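Local coordinates for CocE/NonD family hydrolase (Staphylococcus aureus subsp. aureus COL, PDB 3III), which probably hydrolyses ester or amide bonds as an alpha/beta-hydrolase of the CocE/NonD family, although its natural substrate is not established, at residues N24-D29 / Q36-E41; V69-D74 / V121-R126; P191-N196 / L263-W268; S394-F399 / T508-V513; S420-L425 / R458-E463. One frame throughout, in Å; residues are numbered along the deposited sequence.

Interactions 1, 2 and 3 lie along one mixed eleven-stranded sheet, whereas interactions 4 and 5 belong to a five-stranded antiparallel sheet of the C-terminal non-catalytic region. Interaction 3 is the most central, its centre about 5 Å from the centre of the chain. Interaction 2 is equally buried, its centre about 19 Å from that point, and interaction 1, its centre about 32 Å away, is the peripheral hairpin. Chemistry follows place: a backbone ladder with a largely apolar, buried row of side chains in interaction 1, a lysine-centred polar network in interaction 2, an indole-sulfur contact with bridging waters in interaction 3. Interaction 4 has a partly exposed polar face; interaction 5, on adjoining strand 424-432, relies on buried carboxylates.

Interaction 1. Residues N24-D29 / Q36-E41; sequences NHIVVD and QEMIME
M38, a selenomethionine, runs across I26 and V28 on one face of the antiparallel hairpin 24-29/36-41. Its CB rises from a hydrogen-bonded pair with I26, fixed by I26 N to M38 O at 2.9 Å and M38 N to I26 O at 3.0 Å. CG sits between the backbone N and the carbonyl carbon (chi1 67°), where it meets I26 CG1 at 3.8 Å. SE then lies 3.7 Å from V28 CG2, and the bend at chi3 (69°) brings CE to that same methyl, V28 CG2, also at 3.7 Å. I26 CD1 carries the apolar row on to M40 CB at 3.8 Å. On the reverse face, I39 CG1 lies over the H25 ring, 4.0 Å from its centroid. M40 O takes two N-H groups of N24, N and ND2, from opposite faces of its carbonyl plane; ND2 also bonds K20 O. Paired backbone bonds thus fix the register, while buried I26, V28, M38 and M40 supply the apolar contact, against exposed H25 and E37 on the other face.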
# COMPACT_ATOMS: atom_id res chain seq x y z
N ASN A 24 -35.11 0.32 -0.00
CA ASN A 24 -35.37 1.67 0.45
C ASN A 24 -35.19 2.64 -0.72
O ASN A 24 -34.27 2.47 -1.54
CB ASN A 24 -34.36 2.06 1.54
CG ASN A 24 -34.47 1.17 2.75
OD1 ASN A 24 -35.38 1.36 3.54
ND2 ASN A 24 -33.53 0.22 2.92
N HIS A 25 -36.05 3.65 -0.78
CA HIS A 25 -35.79 4.80 -1.63
C HIS A 25 -35.16 5.84 -0.78
O HIS A 25 -35.74 6.26 0.21
CB HIS A 25 -37.06 5.29 -2.25
CG HIS A 25 -37.63 4.32 -3.22
ND1 HIS A 25 -37.41 4.40 -4.57
CD2 HIS A 25 -38.42 3.23 -3.02
CE1 HIS A 25 -38.04 3.41 -5.18
NE2 HIS A 25 -38.66 2.69 -4.27
N ILE A 26 -33.93 6.22 -1.12
CA ILE A 26 -33.18 7.14 -0.31
C ILE A 26 -32.72 8.33 -1.16
O ILE A 26 -32.82 8.29 -2.39
CB ILE A 26 -31.96 6.43 0.33
CG1 ILE A 26 -30.93 6.10 -0.72
CG2 ILE A 26 -32.45 5.15 1.06
CD1 ILE A 26 -29.50 5.83 -0.18
N VAL A 27 -32.26 9.36 -0.47
CA VAL A 27 -31.66 10.54 -1.09
C VAL A 27 -30.25 10.68 -0.48
O VAL A 27 -30.12 10.82 0.75
CB VAL A 27 -32.52 11.81 -0.83
CG1 VAL A 27 -31.89 13.08 -1.36
CG2 VAL A 27 -33.96 11.64 -1.41
N VAL A 28 -29.23 10.74 -1.33
CA VAL A 28 -27.81 10.71 -0.93
C VAL A 28 -27.27 12.12 -1.04
O VAL A 28 -27.59 12.83 -1.98
CB VAL A 28 -26.97 9.71 -1.84
CG1 VAL A 28 -25.40 9.83 -1.59
CG2 VAL A 28 -27.44 8.28 -1.63
N ASP A 29 -26.45 12.50 -0.07
CA ASP A 29 -25.74 13.78 -0.08
C ASP A 29 -24.50 13.63 -0.96
O ASP A 29 -23.40 13.46 -0.47
CB ASP A 29 -25.37 14.23 1.33
CG ASP A 29 -24.68 13.10 2.17
OD1 ASP A 29 -24.95 11.89 2.05
OD2 ASP A 29 -23.82 13.43 2.92
N GLN A 36 -29.23 13.30 -4.43
CA GLN A 36 -29.45 12.27 -5.45
C GLN A 36 -30.30 11.11 -4.95
O GLN A 36 -29.90 10.37 -4.05
CB GLN A 36 -28.09 11.74 -5.92
CG GLN A 36 -27.34 12.72 -6.78
CD GLN A 36 -27.93 12.88 -8.14
OE1 GLN A 36 -28.52 11.94 -8.65
NE2 GLN A 36 -27.80 14.08 -8.73
N GLU A 37 -31.46 10.95 -5.57
CA GLU A 37 -32.38 9.85 -5.32
C GLU A 37 -31.89 8.54 -5.95
O GLU A 37 -31.43 8.51 -7.07
CB GLU A 37 -33.76 10.14 -5.96
CG GLU A 37 -34.42 11.44 -5.60
CD GLU A 37 -35.50 11.92 -6.63
OE1 GLU A 37 -35.20 12.79 -7.53
OE2 GLU A 37 -36.66 11.45 -6.50
N MSE A 38 -32.02 7.45 -5.21
CA MSE A 38 -31.66 6.17 -5.66
C MSE A 38 -32.33 5.19 -4.73
O MSE A 38 -32.94 5.59 -3.72
CB MSE A 38 -30.15 6.00 -5.65
CG MSE A 38 -29.52 6.01 -4.28
SE MSE A 38 -27.52 6.00 -4.51
CE MSE A 38 -27.27 7.89 -5.27
N ILE A 39 -32.16 3.92 -5.06
CA ILE A 39 -32.56 2.80 -4.23
C ILE A 39 -31.37 2.27 -3.45
O ILE A 39 -30.28 2.13 -3.98
CB ILE A 39 -33.19 1.69 -5.07
CG1 ILE A 39 -34.58 2.12 -5.54
CG2 ILE A 39 -33.20 0.37 -4.31
CD1 ILE A 39 -35.21 1.15 -6.57
N MSE A 40 -31.57 2.01 -2.16
CA MSE A 40 -30.64 1.23 -1.38
C MSE A 40 -31.37 -0.01 -0.80
O MSE A 40 -32.38 0.12 -0.06
CB MSE A 40 -30.04 2.07 -0.25
CG MSE A 40 -29.01 1.30 0.59
SE MSE A 40 -28.76 2.17 2.33
CE MSE A 40 -27.28 1.03 2.99
N GLU A 41 -30.88 -1.18 -1.17
CA GLU A 41 -31.32 -2.43 -0.57
C GLU A 41 -30.33 -2.72 0.53
O GLU A 41 -29.12 -2.81 0.29
CB GLU A 41 -31.33 -3.59 -1.59
CG GLU A 41 -32.14 -3.29 -2.81
CD GLU A 41 -32.40 -4.50 -3.75
OE1 GLU A 41 -32.31 -5.68 -3.30
OE2 GLU A 41 -32.74 -4.23 -4.92
O HOH W 1 -35.84 6.33 -5.09

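Interaction 2. Residues V69-D74 / V121-R126; sequences VVMSAD and VKVALR
K122 NZ is the hub of the polar side of this parallel pair, reaching D74 OD2 at 2.6 Å in a salt bridge and S72 OG at 2.8 Å. The ammonium meets OD2 nearly along its C-O bond, and the two side chains cross at about a right angle. A third acceptor, S107 OG, also serves NZ, so this buried lysine probably stays protonated. D74 CG stands between its backbone N and carbonyl carbon (chi1 57°), and from there OD1 accepts from Y76 N and lies within bonding reach of a water that also contacts V123 O. Another water joins S72 OG to V121 O, donating to the carbonyl at 2.9 Å. V121 O also accepts S72 N, at 3.2 Å, so it has two donors. V121 N bonds V70 O at 2.8 Å; further along, V123 N bonds S72 O, L125 N meets D74 O at 3.0 Å with a nearly straight N-H (178°), and D74 N to V123 O is weak.

The reverse face needs no polar partners: A73 CB touches V123 CB at 3.5 Å, and helix 140-154 covers them. Helix 170-179 packs on the face of S72, D74 and K122. Strand axes 18° apart, and the strand order 119-124, 67-74, 162-168, fit the parallel core of an alpha/beta-hydrolase fold with helices on both faces.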
# COMPACT_ATOMS: atom_id res chain seq x y z
N VAL A 69 -21.65 -2.81 -12.59
CA VAL A 69 -21.59 -2.93 -11.16
C VAL A 69 -20.18 -2.65 -10.59
O VAL A 69 -19.20 -3.24 -11.06
CB VAL A 69 -21.97 -4.30 -10.69
CG1 VAL A 69 -21.85 -4.37 -9.14
CG2 VAL A 69 -23.37 -4.68 -11.23
N VAL A 70 -20.12 -1.71 -9.66
CA VAL A 70 -18.92 -1.37 -8.91
C VAL A 70 -19.05 -2.07 -7.56
O VAL A 70 -20.08 -1.95 -6.90
CB VAL A 70 -18.78 0.14 -8.69
CG1 VAL A 70 -17.51 0.45 -7.83
CG2 VAL A 70 -18.72 0.91 -10.07
N MSE A 71 -18.03 -2.83 -7.15
CA MSE A 71 -18.09 -3.60 -5.89
C MSE A 71 -16.87 -3.39 -5.04
O MSE A 71 -15.78 -3.15 -5.59
CB MSE A 71 -18.19 -5.09 -6.21
CG MSE A 71 -18.47 -5.94 -4.96
SE MSE A 71 -18.76 -7.84 -5.51
CE MSE A 71 -20.46 -7.59 -6.48
N SER A 72 -17.06 -3.35 -3.72
CA SER A 72 -15.94 -3.44 -2.79
C SER A 72 -16.31 -4.38 -1.66
O SER A 72 -17.52 -4.59 -1.30
CB SER A 72 -15.52 -2.07 -2.24
OG SER A 72 -16.46 -1.60 -1.29
N ALA A 73 -15.27 -4.95 -1.03
CA ALA A 73 -15.48 -5.90 0.07
C ALA A 73 -14.37 -5.83 1.13
O ALA A 73 -13.18 -5.77 0.83
CB ALA A 73 -15.61 -7.30 -0.46
N ASP A 74 -14.79 -5.90 2.40
CA ASP A 74 -13.91 -5.87 3.53
C ASP A 74 -14.63 -6.45 4.75
O ASP A 74 -15.76 -6.91 4.68
CB ASP A 74 -13.46 -4.42 3.79
CG ASP A 74 -14.60 -3.52 4.00
OD1 ASP A 74 -15.24 -3.62 5.06
OD2 ASP A 74 -14.93 -2.78 3.05
N VAL A 121 -22.23 -2.15 -5.06
CA VAL A 121 -22.53 -3.23 -4.09
C VAL A 121 -21.46 -3.18 -3.04
O VAL A 121 -20.27 -3.12 -3.36
CB VAL A 121 -22.55 -4.65 -4.71
CG1 VAL A 121 -22.75 -5.71 -3.61
CG2 VAL A 121 -23.58 -4.77 -5.87
N LYS A 122 -21.88 -3.15 -1.78
CA LYS A 122 -20.94 -3.09 -0.64
C LYS A 122 -21.05 -4.39 0.10
O LYS A 122 -22.13 -4.75 0.56
CB LYS A 122 -21.29 -1.91 0.30
CG LYS A 122 -20.34 -1.78 1.47
CD LYS A 122 -18.98 -1.15 1.03
CE LYS A 122 -17.87 -1.70 1.92
NZ LYS A 122 -16.53 -1.36 1.53
N VAL A 123 -19.94 -5.11 0.20
CA VAL A 123 -19.91 -6.47 0.70
C VAL A 123 -19.26 -6.50 2.08
O VAL A 123 -18.16 -5.98 2.27
CB VAL A 123 -19.12 -7.42 -0.24
CG1 VAL A 123 -19.12 -8.85 0.33
CG2 VAL A 123 -19.72 -7.35 -1.63
N ALA A 124 -19.99 -7.10 3.02
CA ALA A 124 -19.43 -7.54 4.29
C ALA A 124 -18.93 -8.97 4.13
O ALA A 124 -19.72 -9.89 3.96
CB ALA A 124 -20.46 -7.43 5.40
N LEU A 125 -17.60 -9.17 4.18
CA LEU A 125 -17.02 -10.50 4.00
C LEU A 125 -17.28 -11.33 5.24
O LEU A 125 -17.74 -10.82 6.30
CB LEU A 125 -15.53 -10.44 3.61
CG LEU A 125 -15.31 -9.85 2.20
CD1 LEU A 125 -13.84 -9.32 1.99
CD2 LEU A 125 -15.71 -10.85 1.16
N ARG A 126 -17.01 -12.62 5.09
CA ARG A 126 -17.24 -13.62 6.15
C ARG A 126 -16.58 -13.15 7.45
O ARG A 126 -15.44 -12.68 7.46
CB ARG A 126 -16.67 -14.96 5.76
CG ARG A 126 -17.05 -16.09 6.69
CD ARG A 126 -16.35 -17.39 6.31
NE ARG A 126 -16.75 -17.88 4.99
CZ ARG A 126 -17.43 -19.00 4.76
NH1 ARG A 126 -17.81 -19.80 5.75
NH2 ARG A 126 -17.73 -19.34 3.51
O HOH W 2 -18.72 -0.79 -2.51
O HOH W 3 -17.83 -4.17 4.38

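Interaction 3. Residues P191-N196 / L263-W268; sequences PWEGLN and LTCASW
The indole of W192 carries C265 on one face: C265 CB stands 3.3 Å above the plane, over the ring system, and makes a CH-pi contact 14° off the normal of the five-membered ring. C265 SG lies over that same ring, 3.7 Å from its centroid, a cysteine sulfur-aromatic contact in which SG comes to 3.4 Å from W192 NE1. The thiol gets there with SG anti to the backbone N (chi1 172°). The ring of Y303 meets the indole edge-to-face. The other flat group, the carboxylate of E193, has S267 CB 3.3 Å from its OE2. Two waters bridge it to S267, one from OE2 to S267 N and one from OE1 to S267 OG; OE2 also bonds T270 OG1, and S267 OG bonds H295 O.

Backbones join through C265 N to P191 O at 3.3 Å and E193 N to C265 O at 3.0 Å. A third water donates to P191 O and C265 O and accepts from G194 N, linking the two backbones. W192 and C265 form a single bridge near the C-terminal ends of the neighbouring parallel strands 186-192 and 262-267, the side on which alpha/beta-hydrolases place their active site, as is probable here.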
# COMPACT_ATOMS: atom_id res chain seq x y z
N PRO A 191 -7.34 -1.68 -7.68
CA PRO A 191 -6.76 -1.81 -6.35
C PRO A 191 -6.01 -0.52 -6.03
O PRO A 191 -4.87 -0.30 -6.49
CB PRO A 191 -5.80 -2.99 -6.51
CG PRO A 191 -5.44 -2.98 -7.98
CD PRO A 191 -6.70 -2.60 -8.65
N TRP A 192 -6.67 0.37 -5.30
CA TRP A 192 -6.14 1.68 -5.04
C TRP A 192 -5.37 1.64 -3.72
O TRP A 192 -5.92 1.94 -2.66
CB TRP A 192 -7.28 2.72 -5.02
CG TRP A 192 -6.74 4.11 -5.18
CD1 TRP A 192 -6.14 4.88 -4.23
CD2 TRP A 192 -6.76 4.92 -6.38
NE1 TRP A 192 -5.83 6.12 -4.74
CE2 TRP A 192 -6.16 6.16 -6.06
CE3 TRP A 192 -7.21 4.71 -7.67
CZ2 TRP A 192 -5.99 7.19 -7.00
CZ3 TRP A 192 -7.05 5.72 -8.60
CH2 TRP A 192 -6.42 6.95 -8.28
N GLU A 193 -4.08 1.32 -3.82
CA GLU A 193 -3.18 1.14 -2.64
C GLU A 193 -3.54 -0.12 -1.85
O GLU A 193 -4.34 -0.09 -0.89
CB GLU A 193 -3.12 2.36 -1.72
CG GLU A 193 -2.51 3.60 -2.44
CD GLU A 193 -1.77 4.49 -1.50
OE1 GLU A 193 -2.22 5.65 -1.31
OE2 GLU A 193 -0.74 4.00 -0.98
N GLY A 194 -2.95 -1.24 -2.26
CA GLY A 194 -3.05 -2.46 -1.48
C GLY A 194 -1.85 -3.39 -1.56
O GLY A 194 -1.39 -3.74 -2.64
N LEU A 195 -1.42 -3.85 -0.38
CA LEU A 195 -0.41 -4.88 -0.28
C LEU A 195 -0.94 -6.21 -0.79
O LEU A 195 -2.13 -6.38 -1.03
CB LEU A 195 0.06 -5.02 1.19
CG LEU A 195 -0.97 -5.46 2.25
CD1 LEU A 195 -1.08 -6.93 2.37
CD2 LEU A 195 -0.57 -4.80 3.62
N ASN A 196 -0.04 -7.17 -0.96
CA ASN A 196 -0.45 -8.51 -1.31
C ASN A 196 0.51 -9.64 -0.87
O ASN A 196 0.36 -10.76 -1.28
CB ASN A 196 -0.75 -8.56 -2.80
CG ASN A 196 0.33 -7.96 -3.61
OD1 ASN A 196 1.45 -8.42 -3.58
ND2 ASN A 196 0.01 -6.86 -4.30
N LEU A 263 -6.20 -1.07 -13.22
CA LEU A 263 -5.76 0.26 -12.87
C LEU A 263 -5.27 0.22 -11.41
O LEU A 263 -6.05 0.10 -10.49
CB LEU A 263 -6.90 1.28 -13.08
CG LEU A 263 -6.60 2.70 -12.60
CD1 LEU A 263 -5.40 3.37 -13.31
CD2 LEU A 263 -7.84 3.64 -12.72
N THR A 264 -3.95 0.29 -11.21
CA THR A 264 -3.34 0.28 -9.91
C THR A 264 -3.00 1.66 -9.46
O THR A 264 -2.47 2.47 -10.27
CB THR A 264 -2.02 -0.52 -9.97
OG1 THR A 264 -2.32 -1.83 -10.48
CG2 THR A 264 -1.34 -0.60 -8.57
N CYS A 265 -3.25 1.97 -8.20
CA CYS A 265 -2.59 3.15 -7.62
C CYS A 265 -1.58 2.66 -6.60
O CYS A 265 -1.91 1.80 -5.76
CB CYS A 265 -3.58 4.13 -6.98
SG CYS A 265 -2.74 5.43 -6.10
N ALA A 266 -0.36 3.18 -6.71
CA ALA A 266 0.71 3.11 -5.69
C ALA A 266 1.05 4.52 -5.21
O ALA A 266 0.83 5.50 -5.94
CB ALA A 266 1.98 2.46 -6.26
N SER A 267 1.63 4.64 -4.03
CA SER A 267 1.99 5.94 -3.52
C SER A 267 3.37 5.86 -2.90
O SER A 267 3.67 4.94 -2.17
CB SER A 267 1.00 6.43 -2.49
OG SER A 267 1.31 7.73 -2.04
N TRP A 268 4.20 6.86 -3.18
CA TRP A 268 5.45 7.02 -2.48
C TRP A 268 5.24 7.23 -0.95
O TRP A 268 6.19 7.07 -0.19
CB TRP A 268 6.22 8.23 -3.02
CG TRP A 268 6.30 8.36 -4.49
CD1 TRP A 268 6.02 9.48 -5.20
CD2 TRP A 268 6.79 7.38 -5.43
NE1 TRP A 268 6.31 9.26 -6.53
CE2 TRP A 268 6.77 7.98 -6.70
CE3 TRP A 268 7.23 6.06 -5.31
CZ2 TRP A 268 7.21 7.33 -7.85
CZ3 TRP A 268 7.67 5.39 -6.47
CH2 TRP A 268 7.66 6.05 -7.72
O HOH W 4 -2.51 -1.21 -5.23
O HOH W 5 0.77 2.24 -2.40
O HOH W 6 -0.83 7.67 -0.10

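Interaction 4. Residues S394-F399 / T508-V513; sequences SFKYTF and TLEVVV
An antiparallel ladder at the border of a five-stranded sheet, in the C-terminal domain of the X-Pro dipeptidyl-peptidase type, joins S394-T398 to T508-V512, with local axes 168° apart. V511 N bonds F395 O at 2.8 Å and Y397 N bonds L509 O at 2.9 Å, marking the hydrogen-bonded pairs. On the face of S394, K396 and T398, S394 OG, between the backbone N and the carbonyl carbon (chi1 87°), donates to E510 OE2 at 3.0 Å, on the anti side and 22° out of the carboxylate plane. K396 runs alongside E510, but K396 NZ stays 4.3 Å from E510 OE2, beyond a salt bridge. T398 OG1 and T508 OG1 are 2.9 Å apart. The reverse face is mainly apolar (F395, Y397, L509, V511); just past the strand, the F399 ring turns its edge to L509 CB, 3.8 Å from F399 CE2. L371 touches those four face residues, K396 bonds H369 and L371 through its backbone, and strand 424-432 flanks 508-514.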
# COMPACT_ATOMS: atom_id res chain seq x y z
N SER A 394 25.96 8.04 8.66
CA SER A 394 25.37 8.58 7.46
C SER A 394 26.37 8.94 6.38
O SER A 394 27.55 9.07 6.64
CB SER A 394 24.45 9.74 7.80
OG SER A 394 25.14 10.93 7.86
N PHE A 395 25.88 9.03 5.16
CA PHE A 395 26.68 9.16 3.95
C PHE A 395 26.00 10.04 2.93
O PHE A 395 24.84 9.80 2.58
CB PHE A 395 26.89 7.80 3.33
CG PHE A 395 27.45 6.78 4.28
CD1 PHE A 395 28.82 6.63 4.42
CD2 PHE A 395 26.61 6.02 5.09
CE1 PHE A 395 29.36 5.75 5.30
CE2 PHE A 395 27.16 5.13 6.03
CZ PHE A 395 28.51 4.98 6.12
N LYS A 396 26.73 11.02 2.41
CA LYS A 396 26.10 12.07 1.61
C LYS A 396 26.75 12.24 0.26
O LYS A 396 27.98 12.08 0.14
CB LYS A 396 26.18 13.43 2.27
CG LYS A 396 25.44 13.54 3.57
CD LYS A 396 25.81 14.87 4.20
CE LYS A 396 24.98 15.12 5.42
NZ LYS A 396 25.76 15.85 6.44
N TYR A 397 25.91 12.60 -0.71
CA TYR A 397 26.31 13.01 -2.03
C TYR A 397 25.54 14.28 -2.45
O TYR A 397 24.32 14.31 -2.41
CB TYR A 397 26.02 11.88 -3.02
CG TYR A 397 26.40 12.21 -4.43
CD1 TYR A 397 27.71 12.09 -4.86
CD2 TYR A 397 25.43 12.72 -5.34
CE1 TYR A 397 28.09 12.45 -6.15
CE2 TYR A 397 25.80 13.09 -6.63
CZ TYR A 397 27.14 12.93 -7.03
OH TYR A 397 27.53 13.29 -8.29
N THR A 398 26.26 15.32 -2.85
CA THR A 398 25.66 16.56 -3.31
C THR A 398 25.67 16.56 -4.84
O THR A 398 26.70 16.38 -5.46
CB THR A 398 26.44 17.76 -2.77
OG1 THR A 398 26.26 17.79 -1.34
CG2 THR A 398 25.91 19.07 -3.33
N PHE A 399 24.49 16.77 -5.43
CA PHE A 399 24.35 16.71 -6.90
C PHE A 399 24.88 17.95 -7.58
O PHE A 399 24.72 19.07 -7.10
CB PHE A 399 22.90 16.49 -7.29
CG PHE A 399 22.41 15.16 -6.88
CD1 PHE A 399 22.58 14.07 -7.71
CD2 PHE A 399 21.85 14.98 -5.65
CE1 PHE A 399 22.17 12.81 -7.31
CE2 PHE A 399 21.44 13.71 -5.26
CZ PHE A 399 21.59 12.64 -6.11
N THR A 508 21.29 17.46 -1.72
CA THR A 508 22.05 16.30 -1.25
C THR A 508 21.18 15.10 -0.98
O THR A 508 20.12 15.24 -0.41
CB THR A 508 22.73 16.71 0.03
OG1 THR A 508 23.60 17.82 -0.28
CG2 THR A 508 23.56 15.53 0.70
N LEU A 509 21.66 13.92 -1.33
CA LEU A 509 21.05 12.68 -0.89
C LEU A 509 21.88 12.17 0.24
O LEU A 509 23.15 12.19 0.20
CB LEU A 509 21.03 11.68 -2.07
CG LEU A 509 20.50 10.27 -1.76
CD1 LEU A 509 19.92 9.58 -3.05
CD2 LEU A 509 21.55 9.39 -1.11
N GLU A 510 21.19 11.71 1.26
CA GLU A 510 21.83 11.17 2.45
C GLU A 510 21.28 9.79 2.75
O GLU A 510 20.07 9.60 2.84
CB GLU A 510 21.60 12.07 3.64
CG GLU A 510 22.34 11.64 4.92
CD GLU A 510 21.99 12.53 6.11
OE1 GLU A 510 20.84 13.04 6.18
OE2 GLU A 510 22.86 12.73 6.96
N VAL A 511 22.19 8.83 2.87
CA VAL A 511 21.87 7.53 3.39
C VAL A 511 22.10 7.56 4.90
O VAL A 511 23.17 7.96 5.34
CB VAL A 511 22.81 6.45 2.83
CG1 VAL A 511 22.65 5.17 3.66
CG2 VAL A 511 22.53 6.20 1.42
N VAL A 512 21.16 7.02 5.68
CA VAL A 512 21.30 6.89 7.12
C VAL A 512 21.13 5.39 7.44
O VAL A 512 20.24 4.74 6.91
CB VAL A 512 20.20 7.65 7.86
CG1 VAL A 512 20.30 7.44 9.38
CG2 VAL A 512 20.21 9.14 7.48
N VAL A 513 21.99 4.86 8.32
CA VAL A 513 21.86 3.51 8.82
C VAL A 513 21.86 3.60 10.34
O VAL A 513 22.72 4.27 10.96
CB VAL A 513 22.98 2.60 8.28
CG1 VAL A 513 22.79 1.13 8.83
CG2 VAL A 513 23.02 2.61 6.78

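Interaction 5. Residues S420-L425 / R458-E463; sequences SDDMDL and RVSHRE
V459 CG2 sits 3.4 Å from L425 CD1, closer than usual van der Waals contact, and 3.8 Å from M423 CB. V459 N is pinned at the same place by M423 O, at 2.8 Å. Next to this apolar cluster D422 is gripped through both oxygens. D422 CG lies anti to the backbone N (chi1 -156°), facing the short 3-10 segment 459-460, where S460 OG donates to D422 OD2 at 2.6 Å and S460 N to D422 OD1 at 2.9 Å. M423 N reaches OD1 as well, from the opposite face of the carboxylate plane to S460 N, and OD2 has a salt bridge to K483.

The R458-D424 pair is just as firmly bonded but lies on the more open side, for R458 is partly exposed and the contact there is polar, with little apolar packing. R458 lies beside D424 and holds it side-on: NE to OD1 at 2.7 Å, nearly straight at 177°, and NH2 to OD2 at 2.9 Å. Both bonds use syn lone pairs, with the two planar groups 18° apart.

T536 OG1 and V537 N add donors to D424 OD2. The two buried aspartates are probably ionised, their negative charge compensated by K483 for D422 and R458 for D424, and by the surrounding N-H and O-H donors.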
# COMPACT_ATOMS: atom_id res chain seq x y z
N SER A 420 25.88 -9.53 19.90
CA SER A 420 24.63 -10.22 19.60
C SER A 420 24.95 -11.22 18.51
O SER A 420 26.03 -11.15 17.93
CB SER A 420 23.61 -9.22 19.10
OG SER A 420 22.31 -9.74 19.14
N ASP A 421 24.03 -12.12 18.23
CA ASP A 421 24.18 -13.02 17.10
C ASP A 421 23.27 -12.62 15.93
O ASP A 421 23.03 -13.42 15.04
CB ASP A 421 23.89 -14.46 17.51
CG ASP A 421 22.44 -14.70 17.86
OD1 ASP A 421 21.62 -13.75 18.02
OD2 ASP A 421 22.13 -15.88 18.03
N ASP A 422 22.79 -11.38 15.95
CA ASP A 422 21.92 -10.85 14.88
C ASP A 422 21.88 -9.33 14.97
O ASP A 422 22.31 -8.72 15.97
CB ASP A 422 20.54 -11.47 15.06
CG ASP A 422 19.71 -11.51 13.78
OD1 ASP A 422 20.08 -10.86 12.78
OD2 ASP A 422 18.67 -12.20 13.79
N MSE A 423 21.42 -8.70 13.90
CA MSE A 423 21.34 -7.26 13.82
C MSE A 423 20.04 -6.86 13.12
O MSE A 423 19.65 -7.46 12.14
CB MSE A 423 22.51 -6.71 12.99
CG MSE A 423 23.85 -7.15 13.52
SE MSE A 423 25.27 -6.77 12.19
CE MSE A 423 25.39 -4.76 12.40
N ASP A 424 19.38 -5.85 13.67
CA ASP A 424 18.30 -5.20 12.99
C ASP A 424 18.80 -3.88 12.43
O ASP A 424 19.16 -2.99 13.19
CB ASP A 424 17.12 -4.97 13.96
CG ASP A 424 16.36 -6.28 14.27
OD1 ASP A 424 16.36 -7.15 13.39
OD2 ASP A 424 15.72 -6.40 15.35
N LEU A 425 18.76 -3.76 11.08
CA LEU A 425 19.27 -2.58 10.39
C LEU A 425 18.08 -1.79 9.80
O LEU A 425 17.17 -2.35 9.17
CB LEU A 425 20.22 -2.97 9.27
CG LEU A 425 21.48 -3.80 9.56
CD1 LEU A 425 22.21 -4.23 8.25
CD2 LEU A 425 22.40 -3.01 10.41
N ARG A 458 16.64 -7.60 9.01
CA ARG A 458 17.23 -8.40 10.07
C ARG A 458 18.30 -9.27 9.38
O ARG A 458 18.04 -10.01 8.40
CB ARG A 458 16.15 -9.20 10.79
CG ARG A 458 16.67 -10.12 11.90
CD ARG A 458 15.53 -10.58 12.79
NE ARG A 458 15.10 -9.51 13.69
CZ ARG A 458 14.15 -9.61 14.59
NH1 ARG A 458 13.47 -10.74 14.76
NH2 ARG A 458 13.85 -8.56 15.32
N VAL A 459 19.53 -9.09 9.82
CA VAL A 459 20.68 -9.64 9.10
C VAL A 459 20.68 -11.18 9.05
O VAL A 459 21.12 -11.77 8.07
CB VAL A 459 22.00 -9.00 9.64
CG1 VAL A 459 23.27 -9.68 9.08
CG2 VAL A 459 21.98 -7.48 9.32
N SER A 460 20.15 -11.85 10.07
CA SER A 460 19.99 -13.32 9.98
C SER A 460 19.04 -13.73 8.81
O SER A 460 19.09 -14.87 8.34
CB SER A 460 19.50 -13.92 11.29
OG SER A 460 18.20 -13.50 11.56
N HIS A 461 18.27 -12.78 8.29
CA HIS A 461 17.39 -13.02 7.13
C HIS A 461 17.95 -12.55 5.80
O HIS A 461 17.21 -12.42 4.80
CB HIS A 461 16.07 -12.29 7.39
CG HIS A 461 15.26 -12.91 8.48
ND1 HIS A 461 13.89 -13.15 8.36
CD2 HIS A 461 15.61 -13.37 9.70
CE1 HIS A 461 13.45 -13.70 9.47
NE2 HIS A 461 14.47 -13.85 10.30
N ARG A 462 19.24 -12.26 5.75
CA ARG A 462 19.85 -11.65 4.55
C ARG A 462 19.90 -12.49 3.27
O ARG A 462 20.25 -11.97 2.19
CB ARG A 462 21.31 -11.26 4.87
CG ARG A 462 22.21 -12.44 5.12
CD ARG A 462 23.59 -11.98 5.69
NE ARG A 462 24.47 -13.12 6.04
CZ ARG A 462 24.38 -13.85 7.15
NH1 ARG A 462 23.47 -13.60 8.09
NH2 ARG A 462 25.22 -14.83 7.33
N GLU A 463 19.69 -13.78 3.36
CA GLU A 463 19.97 -14.64 2.20
C GLU A 463 19.02 -14.29 1.05
O GLU A 463 17.79 -14.28 1.20
CB GLU A 463 19.79 -16.14 2.54
CG GLU A 463 20.12 -17.07 1.31
CD GLU A 463 19.77 -18.56 1.51
OE1 GLU A 463 18.96 -18.89 2.40
OE2 GLU A 463 20.26 -19.40 0.74